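Local coordinates for protein Rv1364c/MT1410 (Mycobacterium tuberculosis, PDB 3KE6), which is of unknown function but probably joins a manganese-binding PP2C-type phosphatase to an RsbW-like anti-sigma factor kinase in the control of a sigma factor, at residues A106-R109 / F110-Q113; D229-C232 / S233-E237; I302-F305 / V306-V310. All coordinates share one frame; numbering follows the deposited sequence.

Contact 1 (A106-R109 / F110-Q113); sequences AVDR and FHKQ
The last turn of helix 100-110 and the residues after it, in the SpoIIE-type (PP2C-like) phosphatase region, meet here, with Asp108 and His111 as the main side-chain pair. Two backbone bonds of the alpha-helical i to i+4 pattern run through the site. Phe110 N donates to Ala106 O at 2.9 Å, and His111 N donates to Val107 O at 2.9 Å. Beyond them, Gln113 N bonds to Phe110 O at 2.8 Å, a tighter three-residue step.

The imidazole of His111 presents its ND1 edge to the preceding turn. ND1-H donates to the backbone carbonyl O of Asp108, with an N-H...O angle of 152°. The carbonyl oxygen lies at the ring edge, near the ring plane. The modelled length is very short and should be treated as doubtful. Such a bond would help fix the ring's rotation.

The carboxylate of Asp108 runs alongside the imidazole, and the two planes are only 22° apart. Asp108 OD1 stays 3.7 Å from His111 ND1. Its hydrogen bond is instead made to Gly165 N, in a loop. Asp108 CG lies opposite the backbone N (chi1 -173°), which carries the carboxylate toward the same side as the ring. Leu164 touches both side chains.

Phe110 leads away from this pair and rests on Ala89 of helix 77-95, while Val107 touches Leu90 there. Val107 and Phe110 thus give helix 100-110 an apolar seam against helix 77-95; His111 instead meets the loop residues Leu164 and Ser117. Lys112 folds its chain back toward Arg109. Its tip makes one weak hydrogen bond, from Lys112 NZ to Arg109 O at 3.4 Å.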
ATOM      1  N   ALA A 106      -4.451  -7.335 -21.573  1.00 50.95           N
ATOM      2  CA  ALA A 106      -4.984  -6.085 -22.119  1.00 50.51           C
ATOM      3  C   ALA A 106      -3.817  -5.156 -22.422  1.00 50.18           C
ATOM      4  O   ALA A 106      -3.800  -4.472 -23.455  1.00 49.93           O
ATOM      5  CB  ALA A 106      -5.952  -5.425 -21.139  1.00 50.19           C
ATOM      6  N   VAL A 107      -2.835  -5.172 -21.525  1.00 49.50           N
ATOM      7  CA  VAL A 107      -1.694  -4.289 -21.617  1.00 49.75           C
ATOM      8  C   VAL A 107      -0.814  -4.726 -22.755  1.00 50.01           C
ATOM      9  O   VAL A 107      -0.328  -3.906 -23.521  1.00 50.27           O
ATOM     10  CB  VAL A 107      -0.877  -4.305 -20.316  1.00 49.99           C
ATOM     11  CG1 VAL A 107       0.386  -3.478 -20.466  1.00 49.21           C
ATOM     12  CG2 VAL A 107      -1.734  -3.810 -19.124  1.00 48.87           C
ATOM     13  N   ASP A 108      -0.618  -6.033 -22.871  1.00 50.05           N
ATOM     14  CA  ASP A 108       0.234  -6.577 -23.896  1.00 50.09           C
ATOM     15  C   ASP A 108      -0.321  -6.244 -25.278  1.00 50.01           C
ATOM     16  O   ASP A 108       0.426  -5.930 -26.204  1.00 49.77           O
ATOM     17  CB  ASP A 108       0.363  -8.094 -23.709  1.00 50.51           C
ATOM     18  CG  ASP A 108       1.398  -8.734 -24.651  1.00 50.01           C
ATOM     19  OD1 ASP A 108       2.532  -8.225 -24.754  1.00 49.77           O
ATOM     20  OD2 ASP A 108       1.074  -9.764 -25.276  1.00 51.97           O
ATOM     21  N   ARG A 109      -1.632  -6.316 -25.417  1.00 50.09           N
ATOM     22  CA  ARG A 109      -2.261  -5.941 -26.671  1.00 50.38           C
ATOM     23  C   ARG A 109      -2.162  -4.421 -26.895  1.00 50.35           C
ATOM     24  O   ARG A 109      -2.006  -3.971 -28.034  1.00 50.60           O
ATOM     25  CB  ARG A 109      -3.718  -6.435 -26.727  1.00 50.53           C
ATOM     26  CG  ARG A 109      -3.852  -7.961 -26.948  1.00 50.14           C
ATOM     27  CD  ARG A 109      -5.291  -8.385 -27.341  1.00 51.04           C
ATOM     28  NE  ARG A 109      -6.273  -7.902 -26.377  1.00 52.70           N
ATOM     29  CZ  ARG A 109      -6.561  -8.484 -25.211  1.00 56.11           C
ATOM     30  NH1 ARG A 109      -7.453  -7.917 -24.393  1.00 53.33           N
ATOM     31  NH2 ARG A 109      -5.965  -9.621 -24.846  1.00 57.45           N
ATOM     32  N   PHE A 110      -2.238  -3.646 -25.816  1.00 50.14           N
ATOM     33  CA  PHE A 110      -2.104  -2.186 -25.878  1.00 50.27           C
ATOM     34  C   PHE A 110      -0.715  -1.737 -26.326  1.00 50.45           C
ATOM     35  O   PHE A 110      -0.583  -0.740 -27.031  1.00 51.04           O
ATOM     36  CB  PHE A 110      -2.419  -1.566 -24.511  1.00 50.15           C
ATOM     37  CG  PHE A 110      -2.298  -0.060 -24.467  1.00 49.74           C
ATOM     38  CD1 PHE A 110      -2.913   0.728 -25.410  1.00 50.58           C
ATOM     39  CD2 PHE A 110      -1.595   0.567 -23.451  1.00 49.39           C
ATOM     40  CE1 PHE A 110      -2.814   2.110 -25.349  1.00 51.22           C
ATOM     41  CE2 PHE A 110      -1.493   1.952 -23.396  1.00 48.03           C
ATOM     42  CZ  PHE A 110      -2.103   2.721 -24.335  1.00 47.42           C
ATOM     43  N   HIS A 111       0.319  -2.473 -25.939  1.00 50.57           N
ATOM     44  CA  HIS A 111       1.699  -2.043 -26.207  1.00 50.77           C
ATOM     45  C   HIS A 111       1.945  -1.615 -27.682  1.00 50.78           C
ATOM     46  O   HIS A 111       2.646  -0.644 -27.933  1.00 50.89           O
ATOM     47  CB  HIS A 111       2.706  -3.100 -25.702  1.00 50.31           C
ATOM     48  CG  HIS A 111       3.219  -4.026 -26.758  1.00 51.36           C
ATOM     49  ND1 HIS A 111       2.695  -5.283 -26.964  1.00 53.10           N
ATOM     50  CD2 HIS A 111       4.232  -3.888 -27.651  1.00 51.55           C
ATOM     51  CE1 HIS A 111       3.351  -5.874 -27.949  1.00 52.59           C
ATOM     52  NE2 HIS A 111       4.288  -5.049 -28.383  1.00 49.64           N
ATOM     53  N   LYS A 112       1.318  -2.287 -28.639  1.00 50.83           N
ATOM     54  CA  LYS A 112       1.422  -1.897 -30.058  1.00 51.51           C
ATOM     55  C   LYS A 112       1.306  -0.382 -30.286  1.00 51.64           C
ATOM     56  O   LYS A 112       1.936   0.169 -31.209  1.00 51.74           O
ATOM     57  CB  LYS A 112       0.318  -2.560 -30.906  1.00 51.67           C
ATOM     58  CG  LYS A 112       0.191  -4.082 -30.830  1.00 52.26           C
ATOM     59  CD  LYS A 112      -0.629  -4.611 -32.032  1.00 52.96           C
ATOM     60  CE  LYS A 112      -1.229  -6.014 -31.803  1.00 54.67           C
ATOM     61  NZ  LYS A 112      -2.275  -6.048 -30.710  1.00 49.66           N
ATOM     62  N   GLN A 113       0.471   0.269 -29.468  1.00 51.40           N
ATOM     63  CA  GLN A 113       0.209   1.703 -29.596  1.00 51.13           C
ATOM     64  C   GLN A 113       1.183   2.555 -28.788  1.00 50.91           C
ATOM     65  O   GLN A 113       1.167   3.781 -28.912  1.00 50.65           O
ATOM     66  CB  GLN A 113      -1.221   2.049 -29.146  1.00 51.30           C
ATOM     67  CG  GLN A 113      -2.344   1.167 -29.718  1.00 50.37           C
ATOM     68  CD  GLN A 113      -2.455   1.188 -31.234  1.00 46.08           C
ATOM     69  OE1 GLN A 113      -2.988   0.251 -31.835  1.00 36.61           O
ATOM     70  NE2 GLN A 113      -1.972   2.257 -31.860  1.00 51.66           N
TER

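Contact 2 (D229-C232 / S233-E237); sequences DRLC and SDTLE
Backbone bonds join Asp229 to Ser233 and Arg230 to Asp234 within helix 227-241. Ser233 N donates to Asp229 O at 2.7 Å, and Asp234 N donates to Arg230 O at 2.8 Å. A weaker bond of the same i to i+4 kind links Leu236 N to Cys232 O.

Two hydroxyls add side-chain bonds. Thr235 OG1 donates to Leu231 O at 3.0 Å, meeting the oxygen nearly end-on at a C=O...O angle of 165°. Thr235 OG1 lies beside its own backbone N (chi1 -83°), which aims it back at the preceding turn. This pairing satisfies a buried hydroxyl. Ser233 OG donates to Glu237 OE2 at 2.6 Å, on the syn side of the carboxylate. Glu41 lies close to this oxygen, so the serine probably eases the crowding of like charge; Arg390 is a long, weak ion partner.

Arg230 and Asp234 make no ion pair. Asp234 OD2 touches the aliphatic base of Arg230, with CB of Arg230 at 3.5 Å. Arg230 NH2 bonds weakly to Ile212 O. Asp229 forms its salt bridge with Arg226.

Further contacts set the helix in place. Cys232 and Leu236 meet strand 249-256; Asp229, Ser233 and Leu236 meet its partner, strand 36-43. Thr235 meets helix 198-212. This fits the alpha-beta-beta-alpha sandwich of PP2C-type phosphatases.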
ATOM      1  N   ASP A 229       8.546  -2.312   7.098  1.00 54.06           N
ATOM      2  CA  ASP A 229       9.290  -1.093   6.792  1.00 54.77           C
ATOM      3  C   ASP A 229      10.789  -1.337   6.899  1.00 55.22           C
ATOM      4  O   ASP A 229      11.518  -1.041   5.957  1.00 55.32           O
ATOM      5  CB  ASP A 229       8.886   0.067   7.707  1.00 54.45           C
ATOM      6  CG  ASP A 229       7.465   0.486   7.504  1.00 56.84           C
ATOM      7  OD1 ASP A 229       6.967   0.344   6.375  1.00 63.26           O
ATOM      8  OD2 ASP A 229       6.832   0.951   8.464  1.00 64.12           O
ATOM      9  N   ARG A 230      11.254  -1.879   8.028  1.00 55.44           N
ATOM     10  CA  ARG A 230      12.687  -2.112   8.187  1.00 55.88           C
ATOM     11  C   ARG A 230      13.187  -3.237   7.278  1.00 55.56           C
ATOM     12  O   ARG A 230      14.282  -3.156   6.751  1.00 55.72           O
ATOM     13  CB  ARG A 230      13.061  -2.354   9.647  1.00 55.94           C
ATOM     14  CG  ARG A 230      12.846  -3.745  10.161  1.00 56.26           C
ATOM     15  CD  ARG A 230      12.951  -3.771  11.674  1.00 58.31           C
ATOM     16  NE  ARG A 230      12.262  -4.940  12.218  1.00 65.94           N
ATOM     17  CZ  ARG A 230      12.806  -6.147  12.366  1.00 66.40           C
ATOM     18  NH1 ARG A 230      12.066  -7.136  12.857  1.00 66.29           N
ATOM     19  NH2 ARG A 230      14.073  -6.376  12.024  1.00 63.93           N
ATOM     20  N   LEU A 231      12.381  -4.269   7.070  1.00 55.43           N
ATOM     21  CA  LEU A 231      12.741  -5.294   6.105  1.00 55.63           C
ATOM     22  C   LEU A 231      12.991  -4.670   4.742  1.00 55.98           C
ATOM     23  O   LEU A 231      13.914  -5.081   4.034  1.00 56.88           O
ATOM     24  CB  LEU A 231      11.651  -6.363   5.965  1.00 55.72           C
ATOM     25  CG  LEU A 231      11.983  -7.513   4.996  1.00 55.15           C
ATOM     26  CD1 LEU A 231      13.382  -8.068   5.271  1.00 51.34           C
ATOM     27  CD2 LEU A 231      10.940  -8.623   5.081  1.00 54.78           C
ATOM     28  N   CYS A 232      12.168  -3.692   4.379  1.00 55.90           N
ATOM     29  CA  CYS A 232      12.259  -3.024   3.081  1.00 55.67           C
ATOM     30  C   CYS A 232      13.407  -2.034   3.064  1.00 55.53           C
ATOM     31  O   CYS A 232      14.250  -2.067   2.175  1.00 55.27           O
ATOM     32  CB  CYS A 232      10.962  -2.276   2.778  1.00 55.72           C
ATOM     33  SG  CYS A 232      10.968  -1.411   1.194  1.00 57.20           S
ATOM     34  N   SER A 233      13.417  -1.159   4.062  1.00 55.43           N
ATOM     35  CA  SER A 233      14.413  -0.113   4.206  1.00 55.50           C
ATOM     36  C   SER A 233      15.838  -0.689   4.340  1.00 55.55           C
ATOM     37  O   SER A 233      16.738  -0.337   3.567  1.00 55.36           O
ATOM     38  CB  SER A 233      14.056   0.746   5.426  1.00 55.29           C
ATOM     39  OG  SER A 233      14.639   2.028   5.358  1.00 57.09           O
ATOM     40  N   ASP A 234      16.036  -1.594   5.295  1.00 55.67           N
ATOM     41  CA  ASP A 234      17.393  -2.036   5.646  1.00 56.04           C
ATOM     42  C   ASP A 234      18.028  -2.932   4.591  1.00 56.11           C
ATOM     43  O   ASP A 234      19.225  -2.823   4.313  1.00 55.93           O
ATOM     44  CB  ASP A 234      17.415  -2.727   7.016  1.00 56.15           C
ATOM     45  CG  ASP A 234      17.132  -1.769   8.152  1.00 57.16           C
ATOM     46  OD1 ASP A 234      17.538  -0.592   8.051  1.00 60.14           O
ATOM     47  OD2 ASP A 234      16.503  -2.184   9.146  1.00 58.50           O
ATOM     48  N   THR A 235      17.230  -3.822   4.018  1.00 56.36           N
ATOM     49  CA  THR A 235      17.667  -4.603   2.874  1.00 56.49           C
ATOM     50  C   THR A 235      18.281  -3.699   1.820  1.00 56.66           C
ATOM     51  O   THR A 235      19.438  -3.888   1.428  1.00 56.86           O
ATOM     52  CB  THR A 235      16.497  -5.351   2.234  1.00 56.43           C
ATOM     53  OG1 THR A 235      16.270  -6.571   2.943  1.00 55.93           O
ATOM     54  CG2 THR A 235      16.790  -5.662   0.785  1.00 56.97           C
ATOM     55  N   LEU A 236      17.516  -2.705   1.381  1.00 56.63           N
ATOM     56  CA  LEU A 236      17.929  -1.884   0.240  1.00 56.93           C
ATOM     57  C   LEU A 236      19.178  -1.037   0.515  1.00 57.03           C
ATOM     58  O   LEU A 236      20.037  -0.895  -0.355  1.00 56.59           O
ATOM     59  CB  LEU A 236      16.775  -1.007  -0.248  1.00 56.66           C
ATOM     60  CG  LEU A 236      16.982  -0.328  -1.608  1.00 56.83           C
ATOM     61  CD1 LEU A 236      15.718  -0.393  -2.450  1.00 56.98           C
ATOM     62  CD2 LEU A 236      17.458   1.132  -1.443  1.00 57.30           C
ATOM     63  N   GLU A 237      19.284  -0.512   1.733  1.00 57.36           N
ATOM     64  CA  GLU A 237      20.375   0.402   2.101  1.00 57.62           C
ATOM     65  C   GLU A 237      21.694  -0.310   2.442  1.00 57.35           C
ATOM     66  O   GLU A 237      22.765   0.264   2.255  1.00 57.04           O
ATOM     67  CB  GLU A 237      19.923   1.335   3.235  1.00 57.57           C
ATOM     68  CG  GLU A 237      18.790   2.290   2.785  1.00 58.75           C
ATOM     69  CD  GLU A 237      17.958   2.843   3.941  1.00 59.53           C
ATOM     70  OE1 GLU A 237      18.562   3.434   4.879  1.00 63.49           O
ATOM     71  OE2 GLU A 237      16.706   2.690   3.900  1.00 61.04           O
TER

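Contact 3 (I302-F305 / V306-V310)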
ATOM      1  N   ILE A 302     -13.054  13.138  14.634  1.00 53.55           N
ATOM      2  CA  ILE A 302     -13.873  12.363  15.553  1.00 54.48           C
ATOM      3  C   ILE A 302     -13.942  13.030  16.901  1.00 54.54           C
ATOM      4  O   ILE A 302     -15.014  13.054  17.511  1.00 55.63           O
ATOM      5  CB  ILE A 302     -13.363  10.911  15.646  1.00 55.26           C
ATOM      6  CG1 ILE A 302     -13.529  10.256  14.260  1.00 57.96           C
ATOM      7  CG2 ILE A 302     -14.092  10.127  16.704  1.00 53.34           C
ATOM      8  CD1 ILE A 302     -13.509   8.754  14.293  1.00 56.99           C
ATOM      9  N   SER A 303     -12.824  13.594  17.354  1.00 53.38           N
ATOM     10  CA  SER A 303     -12.804  14.334  18.594  1.00 52.63           C
ATOM     11  C   SER A 303     -13.838  15.459  18.533  1.00 52.04           C
ATOM     12  O   SER A 303     -14.571  15.696  19.480  1.00 51.89           O
ATOM     13  CB  SER A 303     -11.400  14.896  18.830  1.00 53.36           C
ATOM     14  OG  SER A 303     -11.307  15.582  20.079  1.00 57.43           O
ATOM     15  N   GLU A 304     -13.929  16.138  17.397  1.00 51.59           N
ATOM     16  CA  GLU A 304     -14.854  17.256  17.292  1.00 50.70           C
ATOM     17  C   GLU A 304     -16.307  16.771  17.260  1.00 50.32           C
ATOM     18  O   GLU A 304     -17.198  17.415  17.851  1.00 50.12           O
ATOM     19  CB  GLU A 304     -14.505  18.173  16.111  1.00 50.06           C
ATOM     20  CG  GLU A 304     -13.385  19.195  16.424  1.00 47.61           C
ATOM     21  CD  GLU A 304     -13.705  20.141  17.600  1.00 51.74           C
ATOM     22  OE1 GLU A 304     -14.471  21.120  17.398  1.00 52.68           O
ATOM     23  OE2 GLU A 304     -13.170  19.931  18.726  1.00 50.75           O
ATOM     24  N   PHE A 305     -16.539  15.623  16.630  1.00 49.50           N
ATOM     25  CA  PHE A 305     -17.867  15.026  16.619  1.00 49.04           C
ATOM     26  C   PHE A 305     -18.304  14.694  18.030  1.00 48.50           C
ATOM     27  O   PHE A 305     -19.448  14.912  18.393  1.00 47.80           O
ATOM     28  CB  PHE A 305     -17.887  13.727  15.819  1.00 49.28           C
ATOM     29  CG  PHE A 305     -17.738  13.894  14.332  1.00 48.96           C
ATOM     30  CD1 PHE A 305     -17.984  15.089  13.707  1.00 44.64           C
ATOM     31  CD2 PHE A 305     -17.377  12.784  13.543  1.00 54.08           C
ATOM     32  CE1 PHE A 305     -17.854  15.200  12.323  1.00 51.72           C
ATOM     33  CE2 PHE A 305     -17.240  12.881  12.154  1.00 48.48           C
ATOM     34  CZ  PHE A 305     -17.480  14.092  11.543  1.00 49.95           C
ATOM     35  N   VAL A 306     -17.399  14.133  18.823  1.00 48.80           N
ATOM     36  CA  VAL A 306     -17.734  13.769  20.189  1.00 48.80           C
ATOM     37  C   VAL A 306     -17.993  15.022  20.982  1.00 48.84           C
ATOM     38  O   VAL A 306     -19.013  15.094  21.654  1.00 48.74           O
ATOM     39  CB  VAL A 306     -16.646  12.938  20.882  1.00 49.00           C
ATOM     40  CG1 VAL A 306     -16.971  12.760  22.365  1.00 44.89           C
ATOM     41  CG2 VAL A 306     -16.468  11.570  20.178  1.00 48.43           C
ATOM     42  N   GLU A 307     -17.098  16.013  20.887  1.00 49.51           N
ATOM     43  CA  GLU A 307     -17.277  17.283  21.624  1.00 50.50           C
ATOM     44  C   GLU A 307     -18.597  17.982  21.240  1.00 50.99           C
ATOM     45  O   GLU A 307     -19.320  18.473  22.117  1.00 51.16           O
ATOM     46  CB  GLU A 307     -16.114  18.248  21.405  1.00 50.38           C
ATOM     47  CG  GLU A 307     -14.745  17.751  21.865  1.00 53.56           C
ATOM     48  CD  GLU A 307     -14.371  18.123  23.305  1.00 62.26           C
ATOM     49  OE1 GLU A 307     -15.271  18.260  24.163  1.00 65.23           O
ATOM     50  OE2 GLU A 307     -13.149  18.249  23.582  1.00 63.42           O
ATOM     51  N   ASN A 308     -18.908  18.006  19.947  1.00 51.20           N
ATOM     52  CA  ASN A 308     -20.154  18.576  19.474  1.00 52.35           C
ATOM     53  C   ASN A 308     -21.371  17.820  20.016  1.00 53.04           C
ATOM     54  O   ASN A 308     -22.385  18.419  20.357  1.00 53.59           O
ATOM     55  CB  ASN A 308     -20.196  18.571  17.937  1.00 53.10           C
ATOM     56  CG  ASN A 308     -19.247  19.610  17.303  1.00 54.07           C
ATOM     57  OD1 ASN A 308     -18.887  20.617  17.923  1.00 59.82           O
ATOM     58  ND2 ASN A 308     -18.860  19.365  16.054  1.00 48.17           N
ATOM     59  N   ALA A 309     -21.268  16.506  20.095  1.00 53.46           N
ATOM     60  CA  ALA A 309     -22.328  15.682  20.641  1.00 54.16           C
ATOM     61  C   ALA A 309     -22.574  16.040  22.099  1.00 54.92           C
ATOM     62  O   ALA A 309     -23.701  16.202  22.527  1.00 54.98           O
ATOM     63  CB  ALA A 309     -21.948  14.205  20.513  1.00 53.73           C
ATOM     64  N   VAL A 310     -21.499  16.181  22.858  1.00 56.41           N
ATOM     65  CA  VAL A 310     -21.610  16.514  24.268  1.00 57.24           C
ATOM     66  C   VAL A 310     -22.180  17.902  24.509  1.00 58.67           C
ATOM     67  O   VAL A 310     -23.070  18.076  25.336  1.00 59.11           O
ATOM     68  CB  VAL A 310     -20.254  16.428  24.950  1.00 56.86           C
ATOM     69  CG1 VAL A 310     -20.326  17.075  26.321  1.00 55.07           C
ATOM     70  CG2 VAL A 310     -19.831  14.975  25.036  1.00 53.35           C
TER
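Val306, Phe305 and Glu304 sit at the join between two turns of helix 292-312, in the histidine kinase-like ATPase region.

Val306 N donates to Ile302 O at 2.9 Å. Its CG2 branch also reaches back over this carbonyl, 3.4 Å from Ile302 O. That branch lies beside the backbone N, and CG1 takes the place opposite N (chi1 172°). The CG2 methyls of Ile302 and Val306 face each other at 4.4 Å, a light apolar contact. Ile302 continues onto helix 273-288 and strand 333-340, and Val306 onto Ala273 and Ile322.

Phe305 offers its carbonyl to the next turn, where Ala309 N bonds to Phe305 O at 3.0 Å. Its ring leads away, to Val338, Met360 and Ala361.

Glu304 O accepts from Asn308 N at 2.8 Å. The Asn308 amide stands over the same oxygen, with ND2 3.1 Å from Glu304 O, but the angle is too poor for a hydrogen bond. The Glu304 chain bends at chi2, and its OE2 touches the CG methylene of Glu307 at 4.1 Å. The two like-charged carboxylates stay apart, their planes turned by 55°. Ser303 bonds through OG to Arg278.

The spacing of Glu304, Asn308 and Ala309 fits the N box of GHKL ATPases. In relatives, the asparagine of that box helps hold magnesium-ATP. The chemistry implies a two-sided helix: apolar residues hold it against the sheet and helices 273-288 and 358-362, and Glu304 and Asn308 are held one turn apart, as probably needed for nucleotide binding.

The three contacts follow one another along the chain. Contacts 1 and 2 share the phosphatase-like region, with centres about 34 Å apart. Contact 3 belongs to the kinase-like region. Its centre is about 40 Å from that of contact 2 and about 52 Å from that of contact 1, across the chain's centre from the latter. Asp71, Val72, Asp188 and Asp247 bind manganese. The side chain of Leu236 in contact 2 is about 13 Å from a bound manganese ion. The side chain of Ser303 in contact 3 is about 5 Å from a glycerol, probably from the crystallisation liquor. The contacts thus sample two regions that share a mixed sheet through strands 36-43 and 376-391.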